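Local structure of mandelate racemase/muconate lactonizing enzyme (Jannaschia sp., 4J3Z) at residues L132-H138 with E152-R157; K166-A170 with L188-C193; E335-T339 with R349-E353; A204-F208 with D230-Y234. The protein probably acts as an isomerase of the enolase superfamily, related to mandelate racemase and muconate lactonizing enzyme, although its own substrate is not established. All blocks are in the same frame, centred on the assembly; numbering follows the deposited sequence.

Contact 1. Residues L132-H138 with E152-R157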
loop_
_atom_site.group_PDB
_atom_site.type_symbol
_atom_site.label_atom_id
_atom_site.label_comp_id
_atom_site.label_asym_id
_atom_site.label_seq_id
_atom_site.Cartn_x
_atom_site.Cartn_y
_atom_site.Cartn_z
ATOM N N LEU D 132 15.635 -19.477 -32.622
ATOM C CA LEU D 132 15.712 -20.807 -33.235
ATOM C C LEU D 132 15.331 -20.734 -34.709
ATOM O O LEU D 132 14.150 -20.710 -35.066
ATOM C CB LEU D 132 14.812 -21.811 -32.509
ATOM C CG LEU D 132 15.256 -22.393 -31.164
ATOM C CD1 LEU D 132 14.231 -23.405 -30.701
ATOM C CD2 LEU D 132 16.631 -23.044 -31.261
ATOM N N TYR D 133 16.349 -20.694 -35.557
ATOM C CA TYR D 133 16.173 -20.575 -36.991
ATOM C C TYR D 133 16.121 -21.956 -37.664
ATOM O O TYR D 133 16.574 -22.947 -37.079
ATOM C CB TYR D 133 17.327 -19.746 -37.566
ATOM C CG TYR D 133 17.451 -18.355 -36.968
ATOM C CD1 TYR D 133 16.428 -17.416 -37.121
ATOM C CD2 TYR D 133 18.591 -17.980 -36.252
ATOM C CE1 TYR D 133 16.540 -16.148 -36.583
ATOM C CE2 TYR D 133 18.711 -16.708 -35.705
ATOM C CZ TYR D 133 17.683 -15.799 -35.881
ATOM O OH TYR D 133 17.782 -14.537 -35.351
ATOM N N PRO D 134 15.548 -22.028 -38.886
ATOM C CA PRO D 134 15.522 -23.256 -39.693
ATOM C C PRO D 134 16.895 -23.889 -39.927
ATOM O O PRO D 134 17.837 -23.229 -40.385
ATOM C CB PRO D 134 14.936 -22.783 -41.025
ATOM C CG PRO D 134 14.049 -21.645 -40.647
ATOM C CD PRO D 134 14.732 -20.958 -39.497
ATOM N N GLU D 135 16.993 -25.166 -39.585
ATOM C CA GLU D 135 18.130 -25.996 -39.946
ATOM C C GLU D 135 18.054 -26.225 -41.475
ATOM O O GLU D 135 16.957 -26.254 -42.035
ATOM C CB GLU D 135 18.028 -27.301 -39.154
ATOM C CG GLU D 135 19.309 -27.848 -38.539
ATOM C CD GLU D 135 20.244 -26.789 -37.985
ATOM O OE1 GLU D 135 19.774 -25.815 -37.359
ATOM O OE2 GLU D 135 21.471 -26.948 -38.170
ATOM N N PRO D 136 19.209 -26.374 -42.160
ATOM C CA PRO D 136 19.161 -26.367 -43.638
ATOM C C PRO D 136 18.180 -27.369 -44.264
ATOM O O PRO D 136 17.719 -27.159 -45.393
ATOM C CB PRO D 136 20.597 -26.704 -44.030
ATOM C CG PRO D 136 21.414 -26.173 -42.886
ATOM C CD PRO D 136 20.594 -26.503 -41.664
ATOM N N HIS D 137 17.848 -28.420 -43.514
ATOM C CA HIS D 137 17.017 -29.513 -43.990
ATOM C C HIS D 137 15.552 -29.361 -43.574
ATOM O O HIS D 137 14.758 -30.299 -43.699
ATOM C CB HIS D 137 17.575 -30.829 -43.454
ATOM C CG HIS D 137 17.301 -31.051 -42.001
ATOM N ND1 HIS D 137 17.939 -30.340 -41.004
ATOM C CD2 HIS D 137 16.453 -31.899 -41.376
ATOM C CE1 HIS D 137 17.493 -30.741 -39.828
ATOM N NE2 HIS D 137 16.591 -31.686 -40.025
ATOM N N HIS D 138 15.203 -28.181 -43.067
ATOM C CA HIS D 138 13.852 -27.909 -42.604
ATOM C C HIS D 138 13.052 -27.164 -43.664
ATOM O O HIS D 138 13.581 -26.278 -44.341
ATOM C CB HIS D 138 13.875 -27.078 -41.316
ATOM C CG HIS D 138 14.187 -27.865 -40.080
ATOM N ND1 HIS D 138 14.990 -27.376 -39.073
ATOM C CD2 HIS D 138 13.787 -29.095 -39.675
ATOM C CE1 HIS D 138 15.078 -28.271 -38.105
ATOM N NE2 HIS D 138 14.358 -29.323 -38.446
ATOM N N GLU D 152 15.109 -30.073 -33.042
ATOM C CA GLU D 152 16.295 -30.346 -33.861
ATOM C C GLU D 152 17.192 -29.117 -33.985
ATOM O O GLU D 152 18.409 -29.206 -33.767
ATOM C CB GLU D 152 15.901 -30.842 -35.254
ATOM C CG GLU D 152 15.219 -32.207 -35.276
ATOM C CD GLU D 152 14.859 -32.669 -36.681
ATOM O OE1 GLU D 152 15.183 -31.952 -37.653
ATOM O OE2 GLU D 152 14.272 -33.761 -36.821
ATOM N N SER D 153 16.588 -27.979 -34.330
ATOM C CA SER D 153 17.310 -26.706 -34.421
ATOM C C SER D 153 17.873 -26.255 -33.065
ATOM O O SER D 153 18.908 -25.580 -33.017
ATOM C CB SER D 153 16.406 -25.614 -35.008
ATOM O OG SER D 153 16.919 -24.304 -34.762
ATOM N N ALA D 154 17.189 -26.615 -31.976
ATOM C CA ALA D 154 17.695 -26.336 -30.629
ATOM C C ALA D 154 18.898 -27.207 -30.303
ATOM O O ALA D 154 19.903 -26.698 -29.807
ATOM C CB ALA D 154 16.605 -26.506 -29.584
ATOM N N ALA D 155 18.791 -28.510 -30.585
ATOM C CA ALA D 155 19.924 -29.441 -30.448
ATOM C C ALA D 155 21.181 -28.956 -31.183
ATOM O O ALA D 155 22.279 -29.021 -30.633
ATOM C CB ALA D 155 19.539 -30.849 -30.909
ATOM N N ALA D 156 21.012 -28.451 -32.407
ATOM C CA ALA D 156 22.130 -27.919 -33.200
ATOM C C ALA D 156 22.834 -26.748 -32.508
ATOM O O ALA D 156 24.060 -26.646 -32.530
ATOM C CB ALA D 156 21.663 -27.518 -34.592
ATOM N N ARG D 157 22.093 -25.830 -31.930
ATOM C CA ARG D 157 22.686 -24.742 -31.185
ATOM C C ARG D 157 23.436 -25.132 -29.918
ATOM O O ARG D 157 24.470 -24.582 -29.634
ATOM C CB ARG D 157 21.678 -23.677 -30.794
ATOM C CG ARG D 157 20.811 -23.165 -31.880
ATOM C CD ARG D 157 21.573 -22.427 -32.942
ATOM N NE ARG D 157 22.068 -23.291 -33.968
ATOM C CZ ARG D 157 21.413 -23.752 -35.006
ATOM N NH1 ARG D 157 22.057 -24.513 -35.789
ATOM N NH2 ARG D 157 20.185 -23.492 -35.264
HETATM O O HOH W 1 19.363 -21.219 -34.746
#

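Contact 2. Residues K166-A170 with L188-C193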
loop_
_atom_site.group_PDB
_atom_site.type_symbol
_atom_site.label_atom_id
_atom_site.label_comp_id
_atom_site.label_asym_id
_atom_site.label_seq_id
_atom_site.Cartn_x
_atom_site.Cartn_y
_atom_site.Cartn_z
ATOM N N LYS D 166 15.931 -19.188 -28.003
ATOM C CA LYS D 166 14.703 -18.386 -27.984
ATOM C C LYS D 166 13.780 -18.767 -29.124
ATOM O O LYS D 166 14.227 -19.049 -30.236
ATOM C CB LYS D 166 15.033 -16.889 -28.063
ATOM C CG LYS D 166 13.902 -15.964 -27.655
ATOM C CD LYS D 166 14.346 -14.510 -27.607
ATOM C CE LYS D 166 13.940 -13.738 -28.858
ATOM N NZ LYS D 166 13.922 -12.252 -28.683
ATOM N N PHE D 167 12.485 -18.762 -28.837
ATOM C CA PHE D 167 11.474 -19.161 -29.794
ATOM C C PHE D 167 10.162 -18.446 -29.470
ATOM O O PHE D 167 9.962 -17.996 -28.333
ATOM C CB PHE D 167 11.294 -20.690 -29.759
ATOM C CG PHE D 167 11.017 -21.239 -28.378
ATOM C CD1 PHE D 167 12.065 -21.532 -27.504
ATOM C CD2 PHE D 167 9.715 -21.459 -27.952
ATOM C CE1 PHE D 167 11.815 -22.027 -26.233
ATOM C CE2 PHE D 167 9.458 -21.961 -26.681
ATOM C CZ PHE D 167 10.510 -22.250 -25.821
ATOM N N ASP D 168 9.280 -18.352 -30.465
ATOM C CA ASP D 168 7.977 -17.695 -30.304
ATOM C C ASP D 168 6.878 -18.457 -31.048
ATOM O O ASP D 168 6.567 -18.141 -32.190
ATOM C CB ASP D 168 8.036 -16.228 -30.766
ATOM C CG ASP D 168 6.645 -15.602 -30.943
ATOM O OD1 ASP D 168 5.996 -15.237 -29.936
ATOM O OD2 ASP D 168 6.203 -15.469 -32.106
ATOM N N PRO D 169 6.289 -19.471 -30.396
ATOM C CA PRO D 169 5.198 -20.234 -30.990
ATOM C C PRO D 169 3.821 -19.623 -30.693
ATOM O O PRO D 169 2.800 -20.195 -31.074
ATOM C CB PRO D 169 5.322 -21.577 -30.284
ATOM C CG PRO D 169 5.784 -21.209 -28.915
ATOM C CD PRO D 169 6.639 -19.979 -29.057
ATOM N N ALA D 170 3.801 -18.469 -30.029
ATOM C CA ALA D 170 2.561 -17.914 -29.489
ATOM C C ALA D 170 1.634 -17.303 -30.540
ATOM O O ALA D 170 0.519 -16.887 -30.222
ATOM C CB ALA D 170 2.864 -16.918 -28.380
ATOM N N LEU D 188 0.382 -25.049 -28.652
ATOM C CA LEU D 188 1.647 -24.939 -29.411
ATOM C C LEU D 188 2.847 -24.434 -28.587
ATOM O O LEU D 188 3.972 -24.864 -28.824
ATOM C CB LEU D 188 1.462 -24.059 -30.660
ATOM C CG LEU D 188 2.560 -24.032 -31.725
ATOM C CD1 LEU D 188 2.742 -25.402 -32.382
ATOM C CD2 LEU D 188 2.273 -22.975 -32.780
ATOM N N SER D 189 2.596 -23.528 -27.637
ATOM C CA SER D 189 3.619 -23.047 -26.689
ATOM C C SER D 189 4.174 -24.141 -25.776
ATOM O O SER D 189 5.391 -24.254 -25.604
ATOM C CB SER D 189 3.064 -21.909 -25.820
ATOM O OG SER D 189 2.520 -20.865 -26.606
ATOM N N ALA D 190 3.280 -24.926 -25.176
ATOM C CA ALA D 190 3.680 -26.068 -24.333
ATOM C C ALA D 190 4.370 -27.181 -25.139
ATOM O O ALA D 190 5.454 -27.644 -24.765
ATOM C CB ALA D 190 2.484 -26.614 -23.560
ATOM N N ARG D 191 3.758 -27.598 -26.245
ATOM C CA ARG D 191 4.375 -28.601 -27.135
ATOM C C ARG D 191 5.783 -28.184 -27.543
ATOM O O ARG D 191 6.711 -28.999 -27.511
ATOM C CB ARG D 191 3.514 -28.842 -28.381
ATOM C CG ARG D 191 2.391 -29.854 -28.188
ATOM C CD ARG D 191 1.488 -29.947 -29.425
ATOM N NE ARG D 191 2.240 -30.052 -30.683
ATOM C CZ ARG D 191 1.738 -29.790 -31.893
ATOM N NH1 ARG D 191 0.468 -29.410 -32.038
ATOM N NH2 ARG D 191 2.509 -29.902 -32.970
ATOM N N PHE D 192 5.941 -26.906 -27.901
ATOM C CA PHE D 192 7.254 -26.318 -28.188
ATOM C C PHE D 192 8.223 -26.418 -27.021
ATOM O O PHE D 192 9.367 -26.841 -27.205
ATOM C CB PHE D 192 7.114 -24.863 -28.612
ATOM C CG PHE D 192 7.230 -24.643 -30.095
ATOM C CD1 PHE D 192 6.243 -25.105 -30.967
ATOM C CD2 PHE D 192 8.314 -23.956 -30.619
ATOM C CE1 PHE D 192 6.348 -24.892 -32.330
ATOM C CE2 PHE D 192 8.416 -23.734 -31.978
ATOM C CZ PHE D 192 7.436 -24.206 -32.836
ATOM N N CYS D 193 7.773 -26.037 -25.825
ATOM C CA CYS D 193 8.616 -26.128 -24.617
ATOM C C CYS D 193 8.986 -27.569 -24.248
ATOM O O CYS D 193 10.117 -27.829 -23.841
ATOM C CB CYS D 193 7.940 -25.454 -23.414
ATOM S SG CYS D 193 8.013 -23.654 -23.367
#

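Contact 3. Residues E335-T339 with R349-E353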
loop_
_atom_site.group_PDB
_atom_site.type_symbol
_atom_site.label_atom_id
_atom_site.label_comp_id
_atom_site.label_asym_id
_atom_site.label_seq_id
_atom_site.Cartn_x
_atom_site.Cartn_y
_atom_site.Cartn_z
ATOM N N GLU D 335 21.460 -10.984 -26.756
ATOM C CA GLU D 335 20.752 -11.584 -27.893
ATOM C C GLU D 335 21.641 -11.468 -29.110
ATOM O O GLU D 335 22.206 -10.393 -29.356
ATOM C CB GLU D 335 19.453 -10.824 -28.158
ATOM C CG GLU D 335 18.554 -11.403 -29.245
ATOM C CD GLU D 335 17.187 -10.728 -29.289
ATOM O OE1 GLU D 335 17.117 -9.491 -29.111
ATOM O OE2 GLU D 335 16.175 -11.431 -29.493
ATOM N N ALA D 336 21.779 -12.552 -29.871
ATOM C CA ALA D 336 22.654 -12.512 -31.055
ATOM C C ALA D 336 21.945 -12.902 -32.349
ATOM O O ALA D 336 21.006 -13.687 -32.326
ATOM C CB ALA D 336 23.886 -13.385 -30.839
ATOM N N ILE D 337 22.297 -12.310 -33.453
ATOM C CA ILE D 337 21.993 -12.891 -34.747
ATOM C C ILE D 337 23.255 -13.044 -35.609
ATOM O O ILE D 337 23.786 -12.094 -36.112
ATOM C CB ILE D 337 20.943 -12.117 -35.523
ATOM C CG1 ILE D 337 20.011 -11.389 -34.612
ATOM C CG2 ILE D 337 20.093 -13.081 -36.259
ATOM C CD1 ILE D 337 18.891 -10.677 -35.292
ATOM N N GLU D 338 23.707 -14.265 -35.766
ATOM C CA GLU D 338 24.953 -14.509 -36.422
ATOM C C GLU D 338 24.947 -14.889 -37.912
ATOM O O GLU D 338 25.469 -15.892 -38.335
ATOM C CB GLU D 338 25.747 -15.455 -35.596
ATOM C CG GLU D 338 25.912 -14.974 -34.205
ATOM C CD GLU D 338 27.209 -14.305 -34.000
ATOM O OE1 GLU D 338 28.233 -14.954 -34.108
ATOM O OE2 GLU D 338 27.203 -13.122 -33.724
ATOM N N THR D 339 24.426 -14.006 -38.703
ATOM C CA THR D 339 24.337 -14.217 -40.142
ATOM C C THR D 339 25.631 -13.811 -40.850
ATOM O O THR D 339 26.425 -13.051 -40.291
ATOM C CB THR D 339 23.201 -13.391 -40.765
ATOM O OG1 THR D 339 23.599 -12.011 -40.837
ATOM C CG2 THR D 339 21.915 -13.540 -39.959
ATOM N N ARG D 349 33.273 -7.147 -36.245
ATOM C CA ARG D 349 32.128 -7.655 -35.506
ATOM C C ARG D 349 32.539 -8.689 -34.449
ATOM O O ARG D 349 33.314 -9.601 -34.748
ATOM C CB ARG D 349 31.136 -8.293 -36.472
ATOM C CG ARG D 349 29.751 -8.524 -35.895
ATOM C CD ARG D 349 28.896 -9.344 -36.845
ATOM N NE ARG D 349 29.310 -10.742 -36.837
ATOM C CZ ARG D 349 28.805 -11.662 -36.023
ATOM N NH1 ARG D 349 29.261 -12.908 -36.077
ATOM N NH2 ARG D 349 27.854 -11.333 -35.146
ATOM N N PRO D 350 32.032 -8.538 -33.207
ATOM C CA PRO D 350 32.262 -9.560 -32.193
ATOM C C PRO D 350 31.621 -10.885 -32.617
ATOM O O PRO D 350 30.475 -10.906 -33.076
ATOM C CB PRO D 350 31.557 -8.995 -30.953
ATOM C CG PRO D 350 31.444 -7.524 -31.202
ATOM C CD PRO D 350 31.236 -7.412 -32.680
ATOM N N ARG D 351 32.368 -11.975 -32.477
ATOM C CA ARG D 351 31.880 -13.293 -32.889
ATOM C C ARG D 351 31.473 -14.126 -31.684
ATOM O O ARG D 351 32.228 -14.240 -30.716
ATOM C CB ARG D 351 32.942 -14.044 -33.698
ATOM C CG ARG D 351 33.831 -13.157 -34.548
ATOM C CD ARG D 351 34.984 -13.932 -35.169
ATOM N NE ARG D 351 34.697 -14.297 -36.556
ATOM C CZ ARG D 351 35.624 -14.511 -37.492
ATOM N NH1 ARG D 351 36.916 -14.402 -37.201
ATOM N NH2 ARG D 351 35.259 -14.834 -38.728
ATOM N N VAL D 352 30.274 -14.690 -31.732
ATOM C CA VAL D 352 29.891 -15.699 -30.754
ATOM C C VAL D 352 30.679 -16.958 -31.098
ATOM O O VAL D 352 30.465 -17.564 -32.146
ATOM C CB VAL D 352 28.381 -15.987 -30.779
ATOM C CG1 VAL D 352 28.044 -17.189 -29.903
ATOM C CG2 VAL D 352 27.597 -14.752 -30.352
ATOM N N GLU D 353 31.617 -17.319 -30.228
ATOM C CA GLU D 353 32.403 -18.535 -30.410
ATOM C C GLU D 353 32.163 -19.449 -29.207
ATOM O O GLU D 353 32.462 -19.084 -28.060
ATOM C CB GLU D 353 33.898 -18.211 -30.619
ATOM C CG GLU D 353 34.160 -17.232 -31.769
ATOM C CD GLU D 353 35.515 -17.410 -32.440
ATOM O OE1 GLU D 353 36.520 -16.836 -31.962
ATOM O OE2 GLU D 353 35.574 -18.114 -33.470
#

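Contact 4. Residues A204-F208 with D230-Y234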
loop_
_atom_site.group_PDB
_atom_site.type_symbol
_atom_site.label_atom_id
_atom_site.label_comp_id
_atom_site.label_asym_id
_atom_site.label_seq_id
_atom_site.Cartn_x
_atom_site.Cartn_y
_atom_site.Cartn_z
ATOM N N ALA D 204 20.615 -26.214 -22.045
ATOM C CA ALA D 204 20.216 -24.862 -22.487
ATOM C C ALA D 204 18.910 -24.374 -21.876
ATOM O O ALA D 204 17.929 -25.106 -21.830
ATOM C CB ALA D 204 20.132 -24.773 -24.007
ATOM N N ASP D 205 18.902 -23.116 -21.441
ATOM C CA ASP D 205 17.678 -22.478 -20.971
ATOM C C ASP D 205 16.717 -22.167 -22.107
ATOM O O ASP D 205 17.127 -22.042 -23.259
ATOM C CB ASP D 205 18.001 -21.197 -20.209
ATOM C CG ASP D 205 18.599 -21.473 -18.858
ATOM O OD1 ASP D 205 17.883 -21.991 -17.974
ATOM O OD2 ASP D 205 19.793 -21.179 -18.692
ATOM N N LEU D 206 15.437 -22.055 -21.759
ATOM C CA LEU D 206 14.374 -21.771 -22.707
ATOM C C LEU D 206 13.933 -20.338 -22.529
ATOM O O LEU D 206 13.490 -19.954 -21.450
ATOM C CB LEU D 206 13.182 -22.706 -22.467
ATOM C CG LEU D 206 13.088 -24.064 -23.171
ATOM C CD1 LEU D 206 14.424 -24.795 -23.200
ATOM C CD2 LEU D 206 12.026 -24.917 -22.498
ATOM N N LEU D 207 14.069 -19.542 -23.587
ATOM C CA LEU D 207 13.699 -18.132 -23.520
ATOM C C LEU D 207 12.379 -17.929 -24.234
ATOM O O LEU D 207 12.321 -17.932 -25.464
ATOM C CB LEU D 207 14.790 -17.260 -24.143
ATOM C CG LEU D 207 16.218 -17.574 -23.683
ATOM C CD1 LEU D 207 17.187 -17.207 -24.786
ATOM C CD2 LEU D 207 16.563 -16.872 -22.382
ATOM N N PHE D 208 11.310 -17.785 -23.458
ATOM C CA PHE D 208 9.988 -17.683 -24.052
ATOM C C PHE D 208 9.669 -16.245 -24.409
ATOM O O PHE D 208 9.528 -15.374 -23.545
ATOM C CB PHE D 208 8.891 -18.300 -23.183
ATOM C CG PHE D 208 7.612 -18.542 -23.935
ATOM C CD1 PHE D 208 7.495 -19.627 -24.801
ATOM C CD2 PHE D 208 6.540 -17.659 -23.821
ATOM C CE1 PHE D 208 6.326 -19.843 -25.509
ATOM C CE2 PHE D 208 5.366 -17.871 -24.536
ATOM C CZ PHE D 208 5.258 -18.969 -25.376
ATOM N N ASP D 230 9.985 -24.912 -17.082
ATOM C CA ASP D 230 10.966 -24.005 -16.490
ATOM C C ASP D 230 11.680 -23.038 -17.417
ATOM O O ASP D 230 12.901 -23.039 -17.500
ATOM C CB ASP D 230 11.975 -24.699 -15.578
ATOM C CG ASP D 230 12.834 -23.701 -14.824
ATOM O OD1 ASP D 230 12.282 -22.713 -14.321
ATOM O OD2 ASP D 230 14.056 -23.876 -14.747
ATOM N N PRO D 231 10.921 -22.234 -18.143
ATOM C CA PRO D 231 11.569 -21.240 -19.030
ATOM C C PRO D 231 12.330 -20.174 -18.242
ATOM O O PRO D 231 11.822 -19.688 -17.218
ATOM C CB PRO D 231 10.391 -20.590 -19.754
ATOM C CG PRO D 231 9.226 -20.781 -18.841
ATOM C CD PRO D 231 9.456 -22.069 -18.091
ATOM N N LEU D 232 13.529 -19.813 -18.712
ATOM C CA LEU D 232 14.348 -18.798 -18.034
ATOM C C LEU D 232 13.653 -17.451 -17.967
ATOM O O LEU D 232 13.889 -16.678 -17.021
ATOM C CB LEU D 232 15.716 -18.629 -18.700
ATOM C CG LEU D 232 16.804 -17.827 -17.959
ATOM C CD1 LEU D 232 18.196 -18.230 -18.399
ATOM C CD2 LEU D 232 16.641 -16.334 -18.141
ATOM N N TRP D 233 12.823 -17.151 -18.969
ATOM C CA TRP D 233 12.040 -15.926 -18.936
ATOM C C TRP D 233 10.766 -15.933 -19.778
ATOM O O TRP D 233 10.607 -16.738 -20.700
ATOM C CB TRP D 233 12.905 -14.681 -19.226
ATOM C CG TRP D 233 13.362 -14.440 -20.659
ATOM C CD1 TRP D 233 12.628 -14.597 -21.806
ATOM C CD2 TRP D 233 14.635 -13.918 -21.070
ATOM N NE1 TRP D 233 13.376 -14.233 -22.905
ATOM C CE2 TRP D 233 14.612 -13.814 -22.482
ATOM C CE3 TRP D 233 15.803 -13.549 -20.383
ATOM C CZ2 TRP D 233 15.711 -13.354 -23.218
ATOM C CZ3 TRP D 233 16.893 -13.083 -21.118
ATOM C CH2 TRP D 233 16.836 -13.001 -22.527
ATOM N N TYR D 234 9.860 -15.032 -19.421
ATOM C CA TYR D 234 8.656 -14.756 -20.168
ATOM C C TYR D 234 8.771 -13.305 -20.636
ATOM O O TYR D 234 8.705 -12.369 -19.828
ATOM C CB TYR D 234 7.439 -14.955 -19.267
ATOM C CG TYR D 234 6.100 -14.899 -19.954
ATOM C CD1 TYR D 234 5.991 -14.641 -21.316
ATOM C CD2 TYR D 234 4.933 -15.111 -19.234
ATOM C CE1 TYR D 234 4.752 -14.582 -21.936
ATOM C CE2 TYR D 234 3.690 -15.056 -19.845
ATOM C CZ TYR D 234 3.607 -14.791 -21.196
ATOM O OH TYR D 234 2.374 -14.744 -21.807
HETATM O O HOH W 2 15.309 -22.323 -18.665
#

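Contact 1. Residues L132-H138 with E152-R157
Glu135 and Arg157 tie the loop after strand 125-131 to helix 147-159, a strand-loop-helix unit of the modified (beta/alpha) barrel of the enolase superfamily. The ionic part is one-sided: NH1 and NH2 of Arg157 both converge on Glu135 OE1, at 3.1 and 3.2 Å, while OE2 receives a weak bond from NH1. Carboxylate and guanidinium planes are 32° apart. A bend at chi2 of Glu135 (38°) folds its carboxylate back beside the helix, where Ala156 is small enough to let OE2 come within 3.6 Å of its CB. Arg157 also uses NE, in a salt bridge to Glu160. A glutamine in place of Glu135 would probably leave the Arg157 end nitrogens without the negative charge they converge on here, weakening the tie between loop and helix.

Two histidines make the second polar cluster. NE2 of His137 and NE2 of His138 donate to the same oxygen, Glu152 OE1, at 2.8 and 2.9 Å and from opposite faces of the carboxylate. The long, extended glutamate chain suits this reach beyond the helix. His138 is fixed at both ends, because its ND1 accepts from Glu135 N across the type I turn from Glu135 to His138.

Nearer the barrel strand, Ser153 OG donates to Tyr133 O at 2.7 Å, which satisfies a buried hydroxyl, and a water bonded to Tyr133 N also makes a weak bond to Arg157 NH2. Apolar contact completes the seam: Leu132 lays its CD2 methyl 3.5 Å from Ala154 CA.

Contact 2. Residues K166-A170 with L188-C193
Pro169 sits on Phe192 where strand 164-167 runs out into its loop and meets helix 183-200, the helix of the beta-alpha-beta unit that leads on to strand 205-209 of the barrel. The proline ring is the main bump. Its CB rests over the middle of the Phe192 face, 3.7 Å from the ring centroid and 14° off the normal, a CH-pi contact that a compact, rigid side chain can make closely. Beside it, CG dips into the hollow between Ser189 and Phe192, coming 3.6 Å from Ser189 CA. Serine is short enough to leave room for CG there, and its hydroxyl is turned to a helix partner, the backbone O of Asp185. Leu188 forms the far wall: CG anti to the backbone N (chi1 -168°) carries CD2 to 3.3 Å from Pro169 O.

Phe192 in turn is a bump between Pro169 and Phe167, its CD2 lying 3.9 Å from CD2 of Phe167, while Pro147 and Ala150 of helix 147-159 also pack on it. An alanine at Phe192 is likely to open a gap under the proline ring and leave Phe167 without one of its neighbours. The Phe167 ring also reaches the next residue of the helix, one turn on from Ser189, where small, polarisable Cys193 fits against its rim: SG lies at the ring edge, 3.8 Å from CZ.

Contact 3. Residues E335-T339 with R349-E353
Glu338 and Arg349 face each other in a two-pronged salt bridge. The straighter prong runs from Arg349 NH1 to Glu338 OE1, 3.0 Å long with an N-H...O angle of 175°; the oxygen lies in the guanidinium plane but is approached from above the carboxylate plane, since the two planes are 54° apart. The other, NH2 to OE2, is modelled very short, and its exact length is doubtful. Val352 N donates to the same OE1 at 3.1 Å from the opposite face of the carboxylate, giving that oxygen two grips that should resist rotation of the group. A bend at chi2 of Glu338 (-98°) turns the carboxylate toward both donors.

Around this core, Arg349 is steadied by Glu343, which forms a salt bridge with NE and so engages another edge of the guanidinium. Branched Val352 fills the space beside the glutamate, and its CG2 meets Ala336 CB at 4.0 Å.

Tyr162 packs on Glu338 and Val352. Trp318 of helix 315-327 lies against Ala336, Arg349 and Val352, and its NE1 bonds Pro350 O. Thus the chain running from barrel strand 334-336 to helix 340-345 is fastened to the segment leading into strand 356-358.

Contact 4. Residues A204-F208 with D230-Y234
Phe208 buries more surface here than any other residue, dividing it among Tyr234, the Trp233 backbone and Pro231. The CG atoms of Phe208 and Tyr234 are each anti to the backbone N (chi1 -164° for Phe208), which sends the two side chains out side by side, and the edge of the phenylalanine turns toward the tyrosine face in an offset edge-to-face pair: centroids 5.9 Å apart, planes at 68°. Leu222 of helix 216-226 packs on both rings, while the tyrosine hydroxyl bonds Ala219 O on that helix. The Phe208 backbone is pinned too, its N donating to Trp233 O at 3.0 Å.

Leu207 points to the other face of the sheet. Its CD2 methyl stands over the six-membered ring of Trp233, 3.6 Å from the centroid and 8° off the normal, a CH-pi contact of a slim aliphatic branch with a broad indole. Strands 205-209 and 233-235 are parallel neighbours in the barrel, joined by helix 216-226 as a beta-alpha-beta unit; Leu207 and Trp233 lie on the face shared with Lys166, away from that helix.

Leu232 ties down the chain leading into strand 233-235: its N donates to Leu206 O at 2.7 Å. Its CD1 methyl sits over the face of the Asp205 carboxylate, 3.3 Å from CG. Both oxygens of that aspartate are engaged, OD2 in a salt bridge with Arg127 and OD1 by a water that also bonds Leu206 N and Asp230 O. Asp230 OD2 pairs with Arg221 NH2 of the second subunit.

How the contacts relate
From the N terminus the chain meets contact 1, then 2, then 4, and lastly 3. Each closes a local loop of 9 to 21 residues before the next opens, so none nest or cross. Contact 1 fastens helix 147-159 to the loop after strand 125-131; contact 2 seats helix 183-200 beside strand 164-167; contact 4 pairs the next two strands. Contacts 2 and 4 share a core, where Phe167 and Pro169 pack on Phe208, and Leu132 of contact 1 reaches Phe167. Contact 3 ties the chain after strand 334-336, which pairs with 125-131, to the loop before strand 356-358; its Glu335 forms a salt bridge with Lys166 of contact 2.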